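Side-chain contacts in metal-dependent phosphohydrolase, HDOD domain-containing (Geobacter sulfurreducens, PDB 3HC1), which is of unknown function but binds two iron(III) ions in an all-helical HDOD-type domain, consistent with a metal-dependent phosphohydrolase: residues D238-C241 with T242-L246; L89-D92 with L93-A97; W267-I270 with R271-L274. One frame throughout, in Å; residues are numbered along the deposited sequence.

Contact 1: D238-C241 with T242-L246; sequences DEYC and TLRRL. With FE (Fe (III) ion), chain C.
Two first torsions set D238 and T242 on the same side of one helical turn. D238 carries CG trans to its amide nitrogen (chi1 170°), which sends the carboxylate forward to the metal, while T242 turns OG1 back beside its own nitrogen (chi1 -57°), over the preceding turn. From there OG1 donates to D238 O at 2.8 Å, coming from above the carbonyl plane. The same oxygen also takes T242 N, so it is gripped twice. A water then closes the circuit, donating to D238 OD2 at 2.7 Å and to T242 OG1 at 2.8 Å. The water probably steadies the carboxylate through OD2 while D238 OD1 binds the iron at 2.2 Å, which makes T242 a second-shell residue of the metal site.

Round the helix, R244 CG, set opposite its own carbonyl carbon by the first torsion, lies over one face of the Y240 ring, 3.7 Å from the centroid, a CH-pi contact; the second torsion then bends the chain, and ring and guanidinium planes stand 87° apart. D289 receives both polar ends, a hydrogen bond from Y240 OH and a salt bridge from R244 NH2. E239, whose carboxylate is held by H251, runs beside L243, with E239 CG 4.0 Å from L243 CD1.

The helix then unwinds. C241 O accepts L246 N at 2.8 Å and R244 N at 3.2 Å from opposite faces of its plane, and L246 CD2 folds back to C241 SG. L246 O in turn bonds H122, another iron ligand. H122, H152, D153 and E249 complete the coordination with D238 and a water, and the first three, taken with D238, form the H...HD...D signature of the HD-domain superfamily.

Contact 2: L89-D92 with L93-A97; sequences LGLD and LLREA
D92 OD1 receives two donors, a water at 2.9 Å and, more weakly, R95 NH1 at 3.4 Å. The second bond is bent, yet it belongs to a salt bridge between neighbouring turns, with the carboxylate and guanidinium planes only 13° apart. The water also accepts weakly from NH1, in the guanidinium plane. The R95 chain, extended from CG to NE, carries its guanidinium alongside D92 and across L91, which covers one face, L91 CD2 lying 3.6 Å from R95 NH1, while NH2 bonds D42 O. Were R95 replaced by an alanine, D92 would probably lose its charged mate, D42 O this donor, and the L91 methyls would face a gap.

This belongs to a kinked helix, 82-108, in the all-helical HDOD domain. At G90 the backbone takes a positive phi (73°) and the regular bonding breaks. A water bridges the opened turn, donating to L89 O at 2.6 Å and accepting from L93 N at 3.1 Å; normal bonding resumes where L94 N reaches G90 O. L89 crosses L93 at about a right angle, CB to CB 3.8 Å, and L89 CD2 lies 4.2 Å from A97 CB, next to helix 58-69.

Contact 3: W267-I270 with R271-L274; sequences WGVI and RRSL
R272 runs alongside V269, three residues back, and touches it along most of its length. R272 CB lies 3.6 Å from G268 O. The first torsion, 94°, is well away from a staggered position and swings R272 CG against the V269 carbonyl, 3.2 Å from V269 O. CD continues past the valine backbone. From CG to NE the chain is extended, which carries R272 NE to 4.0 Å from V269 CG1. At the end the guanidinium turns one face to both valine methyls: R272 NH1 sits 3.6 Å from V269 CG2 and R272 NH2 3.9 Å from V269 CG1. With the face used for apolar packing, the N-H edge meets oxygen: NE donates to K226 O, and NH2 makes a weak bond to Y225 O.

V269 O meets two atoms of S273, four residues on. S273 N donates to it at 2.9 Å, and S273 OG, which stands opposite its carbonyl carbon, lies 2.7 Å from it. Where the hydroxyl proton points is unsettled, because K226 O competes for it; A228 N also bonds S273 OG. One residue further, I270 and L274 point the same way, with I270 CG2 and L274 CD1 3.8 Å apart, L274 being the first residue past the helix.

R271 makes a salt bridge with E281 and a cation-pi contact with F279. Helix 266-273 rests through V269 and I270 on A232 of helix 229-243, with S273 against A229, while W267 reaches E281 and I284 of helix 281-302; helices and loops alone surround it.

How the contacts relate
All three are local contacts within single helices, yet only contact 1 supplies an iron ligand. Contact 3 leans on the earlier turns of helix 229-243, whose later turns carry contact 1; their centres are about 21 Å apart and their nearest atoms about 8 Å. The V269 side chain of contact 3 comes within about 12 Å of that of H217, a ligand of the second iron, without joining the site. Contact 2 is more remote, centred about 26 Å from contact 1 and 27 Å from contact 3. Helix 116-136 lies between contacts 1 and 2: it meets C241 through V126 and I129, and its K131 pairs with E96.

Contact 1: D238-C241 with T242-L246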
loop_
_atom_site.group_PDB
_atom_site.type_symbol
_atom_site.label_atom_id
_atom_site.label_comp_id
_atom_site.label_asym_id
_atom_site.label_seq_id
_atom_site.Cartn_x
_atom_site.Cartn_y
_atom_site.Cartn_z
ATOM N N ASP A 238 -0.277 7.274 -4.101
ATOM C CA ASP A 238 0.461 7.807 -2.989
ATOM C C ASP A 238 0.484 9.334 -3.043
ATOM O O ASP A 238 0.182 10.012 -2.055
ATOM C CB ASP A 238 1.888 7.250 -2.936
ATOM C CG ASP A 238 2.723 7.961 -1.932
ATOM O OD1 ASP A 238 2.321 7.934 -0.771
ATOM O OD2 ASP A 238 3.739 8.592 -2.278
ATOM N N GLU A 239 0.852 9.882 -4.195
ATOM C CA GLU A 239 0.851 11.324 -4.373
ATOM C C GLU A 239 -0.559 11.940 -4.142
ATOM O O GLU A 239 -0.709 12.958 -3.449
ATOM C CB GLU A 239 1.465 11.725 -5.731
ATOM C CG GLU A 239 1.736 13.229 -5.781
ATOM C CD GLU A 239 2.678 13.644 -6.847
ATOM O OE1 GLU A 239 2.844 12.841 -7.752
ATOM O OE2 GLU A 239 3.278 14.743 -6.761
ATOM N N TYR A 240 -1.588 11.262 -4.636
ATOM C CA TYR A 240 -2.955 11.694 -4.458
ATOM C C TYR A 240 -3.309 11.770 -2.968
ATOM O O TYR A 240 -3.758 12.814 -2.490
ATOM C CB TYR A 240 -3.957 10.776 -5.180
ATOM C CG TYR A 240 -5.365 11.241 -4.972
ATOM C CD1 TYR A 240 -6.094 10.854 -3.850
ATOM C CD2 TYR A 240 -5.954 12.120 -5.859
ATOM C CE1 TYR A 240 -7.354 11.335 -3.650
ATOM C CE2 TYR A 240 -7.199 12.604 -5.660
ATOM C CZ TYR A 240 -7.911 12.213 -4.581
ATOM O OH TYR A 240 -9.162 12.741 -4.409
ATOM N N CYS A 241 -3.081 10.666 -2.246
ATOM C CA CYS A 241 -3.339 10.589 -0.818
ATOM C C CYS A 241 -2.568 11.649 -0.046
ATOM O O CYS A 241 -3.134 12.288 0.822
ATOM C CB CYS A 241 -3.047 9.218 -0.296
ATOM S SG CYS A 241 -4.358 8.036 -0.779
ATOM N N THR A 242 -1.297 11.871 -0.402
ATOM C CA THR A 242 -0.455 12.843 0.288
ATOM C C THR A 242 -1.003 14.238 0.079
ATOM O O THR A 242 -1.004 15.043 0.999
ATOM C CB THR A 242 1.001 12.736 -0.184
ATOM O OG1 THR A 242 1.427 11.395 0.055
ATOM C CG2 THR A 242 1.941 13.715 0.576
ATOM N N LEU A 243 -1.470 14.509 -1.130
ATOM C CA LEU A 243 -2.072 15.816 -1.479
ATOM C C LEU A 243 -3.521 16.003 -1.028
ATOM O O LEU A 243 -3.969 17.118 -0.999
ATOM C CB LEU A 243 -1.942 16.112 -2.978
ATOM C CG LEU A 243 -0.534 16.465 -3.477
ATOM C CD1 LEU A 243 -0.475 16.420 -5.040
ATOM C CD2 LEU A 243 0.015 17.781 -2.926
ATOM N N ARG A 244 -4.233 14.955 -0.657
ATOM C CA ARG A 244 -5.634 15.042 -0.242
ATOM C C ARG A 244 -5.865 14.552 1.186
ATOM O O ARG A 244 -6.834 13.850 1.468
ATOM C CB ARG A 244 -6.501 14.230 -1.215
ATOM C CG ARG A 244 -6.508 14.739 -2.643
ATOM C CD ARG A 244 -7.036 16.132 -2.774
ATOM N NE ARG A 244 -7.461 16.469 -4.137
ATOM C CZ ARG A 244 -7.445 17.700 -4.674
ATOM N NH1 ARG A 244 -7.015 18.726 -3.996
ATOM N NH2 ARG A 244 -7.859 17.906 -5.913
ATOM N N ARG A 245 -4.943 14.890 2.076
ATOM C CA ARG A 245 -5.090 14.742 3.516
ATOM C C ARG A 245 -5.184 13.281 3.953
ATOM O O ARG A 245 -5.834 12.991 4.941
ATOM C CB ARG A 245 -6.301 15.524 4.074
ATOM C CG ARG A 245 -6.408 17.036 3.674
ATOM C CD ARG A 245 -7.710 17.647 4.228
ATOM N NE ARG A 245 -7.592 19.091 4.433
ATOM C CZ ARG A 245 -8.169 20.033 3.687
ATOM N NH1 ARG A 245 -8.935 19.727 2.634
ATOM N NH2 ARG A 245 -7.980 21.313 4.001
ATOM N N LEU A 246 -4.534 12.371 3.219
ATOM C CA LEU A 246 -4.516 10.962 3.609
ATOM C C LEU A 246 -3.044 10.472 3.606
ATOM O O LEU A 246 -2.700 9.457 3.020
ATOM C CB LEU A 246 -5.440 10.164 2.692
ATOM C CG LEU A 246 -5.797 8.683 2.966
ATOM C CD1 LEU A 246 -6.092 8.477 4.435
ATOM C CD2 LEU A 246 -6.944 8.279 2.057
HETATM FE FE FE C . 3.338 6.697 0.815
HETATM O O HOH W 1 4.018 10.858 -0.825
HETATM O O HOH W 2 4.925 6.731 -0.382
#

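Contact 2: L89-D92 with L93-A97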
loop_
_atom_site.group_PDB
_atom_site.type_symbol
_atom_site.label_atom_id
_atom_site.label_comp_id
_atom_site.label_asym_id
_atom_site.label_seq_id
_atom_site.Cartn_x
_atom_site.Cartn_y
_atom_site.Cartn_z
ATOM N N LEU A 89 -18.478 -12.264 -1.001
ATOM C CA LEU A 89 -17.294 -11.562 -1.526
ATOM C C LEU A 89 -16.716 -12.226 -2.772
ATOM O O LEU A 89 -16.231 -11.547 -3.668
ATOM C CB LEU A 89 -16.193 -11.464 -0.466
ATOM C CG LEU A 89 -16.167 -10.279 0.514
ATOM C CD1 LEU A 89 -17.488 -10.033 1.216
ATOM C CD2 LEU A 89 -15.055 -10.499 1.560
ATOM N N GLY A 90 -16.752 -13.552 -2.822
ATOM C CA GLY A 90 -16.014 -14.302 -3.840
ATOM C C GLY A 90 -14.506 -14.310 -3.573
ATOM O O GLY A 90 -14.001 -13.666 -2.639
ATOM N N LEU A 91 -13.793 -15.048 -4.420
ATOM C CA LEU A 91 -12.399 -15.435 -4.176
ATOM C C LEU A 91 -11.476 -14.217 -4.057
ATOM O O LEU A 91 -10.711 -14.119 -3.102
ATOM C CB LEU A 91 -11.909 -16.374 -5.291
ATOM C CG LEU A 91 -10.442 -16.824 -5.386
ATOM C CD1 LEU A 91 -10.031 -17.661 -4.175
ATOM C CD2 LEU A 91 -10.210 -17.569 -6.690
ATOM N N ASP A 92 -11.568 -13.284 -5.001
ATOM C CA ASP A 92 -10.655 -12.133 -4.981
ATOM C C ASP A 92 -10.856 -11.186 -3.787
ATOM O O ASP A 92 -9.878 -10.852 -3.082
ATOM C CB ASP A 92 -10.710 -11.372 -6.313
ATOM C CG ASP A 92 -10.201 -12.195 -7.479
ATOM O OD1 ASP A 92 -9.659 -13.303 -7.267
ATOM O OD2 ASP A 92 -10.358 -11.732 -8.620
ATOM N N LEU A 93 -12.091 -10.750 -3.539
ATOM C CA LEU A 93 -12.347 -9.896 -2.385
ATOM C C LEU A 93 -12.062 -10.632 -1.056
ATOM O O LEU A 93 -11.637 -10.005 -0.070
ATOM C CB LEU A 93 -13.741 -9.290 -2.418
ATOM C CG LEU A 93 -13.996 -8.241 -3.516
ATOM C CD1 LEU A 93 -15.494 -7.915 -3.683
ATOM C CD2 LEU A 93 -13.202 -6.974 -3.260
ATOM N N LEU A 94 -12.263 -11.953 -1.013
ATOM C CA LEU A 94 -11.890 -12.682 0.198
ATOM C C LEU A 94 -10.346 -12.681 0.446
ATOM O O LEU A 94 -9.927 -12.442 1.572
ATOM C CB LEU A 94 -12.436 -14.099 0.223
ATOM C CG LEU A 94 -12.231 -14.922 1.513
ATOM C CD1 LEU A 94 -12.936 -14.285 2.678
ATOM C CD2 LEU A 94 -12.709 -16.362 1.298
ATOM N N ARG A 95 -9.553 -12.994 -0.576
ATOM C CA ARG A 95 -8.075 -12.889 -0.519
ATOM C C ARG A 95 -7.680 -11.483 -0.057
ATOM O O ARG A 95 -6.810 -11.312 0.786
ATOM C CB ARG A 95 -7.426 -13.157 -1.882
ATOM C CG ARG A 95 -7.332 -14.648 -2.380
ATOM C CD ARG A 95 -7.157 -14.651 -3.930
ATOM N NE ARG A 95 -6.619 -15.894 -4.449
ATOM C CZ ARG A 95 -6.645 -16.283 -5.729
ATOM N NH1 ARG A 95 -7.186 -15.528 -6.688
ATOM N NH2 ARG A 95 -6.136 -17.466 -6.061
ATOM N N GLU A 96 -8.329 -10.477 -0.629
ATOM C CA GLU A 96 -8.069 -9.090 -0.289
ATOM C C GLU A 96 -8.377 -8.785 1.148
ATOM O O GLU A 96 -7.606 -8.131 1.812
ATOM C CB GLU A 96 -8.929 -8.161 -1.144
ATOM C CG GLU A 96 -8.549 -6.723 -1.022
ATOM C CD GLU A 96 -9.297 -5.838 -1.992
ATOM O OE1 GLU A 96 -9.099 -5.992 -3.224
ATOM O OE2 GLU A 96 -10.065 -4.967 -1.518
ATOM N N ALA A 97 -9.533 -9.228 1.619
ATOM C CA ALA A 97 -9.954 -8.966 3.003
ATOM C C ALA A 97 -9.028 -9.691 4.004
ATOM O O ALA A 97 -8.645 -9.129 5.046
ATOM C CB ALA A 97 -11.412 -9.377 3.211
HETATM O O HOH W 3 -14.375 -11.409 -5.512
HETATM O O HOH W 4 -8.742 -14.786 -9.522
#

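Contact 3: W267-I270 with R271-L274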
loop_
_atom_site.group_PDB
_atom_site.type_symbol
_atom_site.label_atom_id
_atom_site.label_comp_id
_atom_site.label_asym_id
_atom_site.label_seq_id
_atom_site.Cartn_x
_atom_site.Cartn_y
_atom_site.Cartn_z
ATOM N N TRP A 267 -0.199 8.337 -15.807
ATOM C CA TRP A 267 -1.272 8.116 -16.767
ATOM C C TRP A 267 -0.698 7.612 -18.081
ATOM O O TRP A 267 -1.192 6.647 -18.600
ATOM C CB TRP A 267 -2.149 9.357 -16.984
ATOM C CG TRP A 267 -2.830 9.782 -15.791
ATOM C CD1 TRP A 267 -2.695 10.982 -15.158
ATOM C CD2 TRP A 267 -3.725 9.002 -14.994
ATOM N NE1 TRP A 267 -3.477 11.005 -14.027
ATOM C CE2 TRP A 267 -4.125 9.803 -13.911
ATOM C CE3 TRP A 267 -4.294 7.726 -15.138
ATOM C CZ2 TRP A 267 -5.047 9.357 -12.940
ATOM C CZ3 TRP A 267 -5.169 7.270 -14.178
ATOM C CH2 TRP A 267 -5.541 8.078 -13.081
ATOM N N GLY A 268 0.366 8.248 -18.592
ATOM C CA GLY A 268 1.094 7.737 -19.739
ATOM C C GLY A 268 1.705 6.343 -19.547
ATOM O O GLY A 268 1.714 5.520 -20.475
ATOM N N VAL A 269 2.177 6.044 -18.344
ATOM C CA VAL A 269 2.809 4.747 -18.085
ATOM C C VAL A 269 1.765 3.631 -18.146
ATOM O O VAL A 269 1.999 2.543 -18.764
ATOM C CB VAL A 269 3.621 4.790 -16.758
ATOM C CG1 VAL A 269 4.095 3.390 -16.330
ATOM C CG2 VAL A 269 4.832 5.728 -16.978
ATOM N N ILE A 270 0.587 3.931 -17.606
ATOM C CA ILE A 270 -0.549 2.998 -17.626
ATOM C C ILE A 270 -0.958 2.760 -19.084
ATOM O O ILE A 270 -1.081 1.602 -19.469
ATOM C CB ILE A 270 -1.739 3.499 -16.784
ATOM C CG1 ILE A 270 -1.348 3.530 -15.321
ATOM C CG2 ILE A 270 -2.985 2.600 -16.972
ATOM C CD1 ILE A 270 -2.288 4.286 -14.407
ATOM N N ARG A 271 -1.117 3.824 -19.900
ATOM C CA ARG A 271 -1.438 3.654 -21.327
ATOM C C ARG A 271 -0.399 2.866 -22.132
ATOM O O ARG A 271 -0.772 2.119 -23.012
ATOM C CB ARG A 271 -1.620 4.987 -22.067
ATOM C CG ARG A 271 -2.847 5.710 -21.701
ATOM C CD ARG A 271 -3.286 6.747 -22.736
ATOM N NE ARG A 271 -4.581 7.220 -22.271
ATOM C CZ ARG A 271 -4.779 8.205 -21.399
ATOM N NH1 ARG A 271 -3.765 8.926 -20.940
ATOM N NH2 ARG A 271 -6.023 8.498 -21.024
ATOM N N ARG A 272 0.881 3.107 -21.906
ATOM C CA ARG A 272 1.917 2.333 -22.581
ATOM C C ARG A 272 1.868 0.851 -22.115
ATOM O O ARG A 272 2.190 -0.040 -22.904
ATOM C CB ARG A 272 3.305 2.950 -22.374
ATOM C CG ARG A 272 4.077 2.353 -21.212
ATOM C CD ARG A 272 5.352 3.103 -20.852
ATOM N NE ARG A 272 6.024 2.485 -19.680
ATOM C CZ ARG A 272 6.941 3.102 -18.921
ATOM N NH1 ARG A 272 7.282 4.363 -19.166
ATOM N NH2 ARG A 272 7.525 2.463 -17.883
ATOM N N SER A 273 1.466 0.590 -20.863
ATOM C CA SER A 273 1.419 -0.777 -20.313
ATOM C C SER A 273 0.163 -1.561 -20.767
ATOM O O SER A 273 0.186 -2.784 -20.880
ATOM C CB SER A 273 1.480 -0.768 -18.765
ATOM O OG SER A 273 2.573 -0.006 -18.241
ATOM N N LEU A 274 -0.932 -0.844 -20.975
ATOM C CA LEU A 274 -2.232 -1.415 -21.300
ATOM C C LEU A 274 -2.656 -0.821 -22.642
ATOM O O LEU A 274 -3.441 0.124 -22.689
ATOM C CB LEU A 274 -3.249 -1.061 -20.198
ATOM C CG LEU A 274 -2.866 -1.464 -18.756
ATOM C CD1 LEU A 274 -3.904 -0.972 -17.700
ATOM C CD2 LEU A 274 -2.643 -2.990 -18.658
#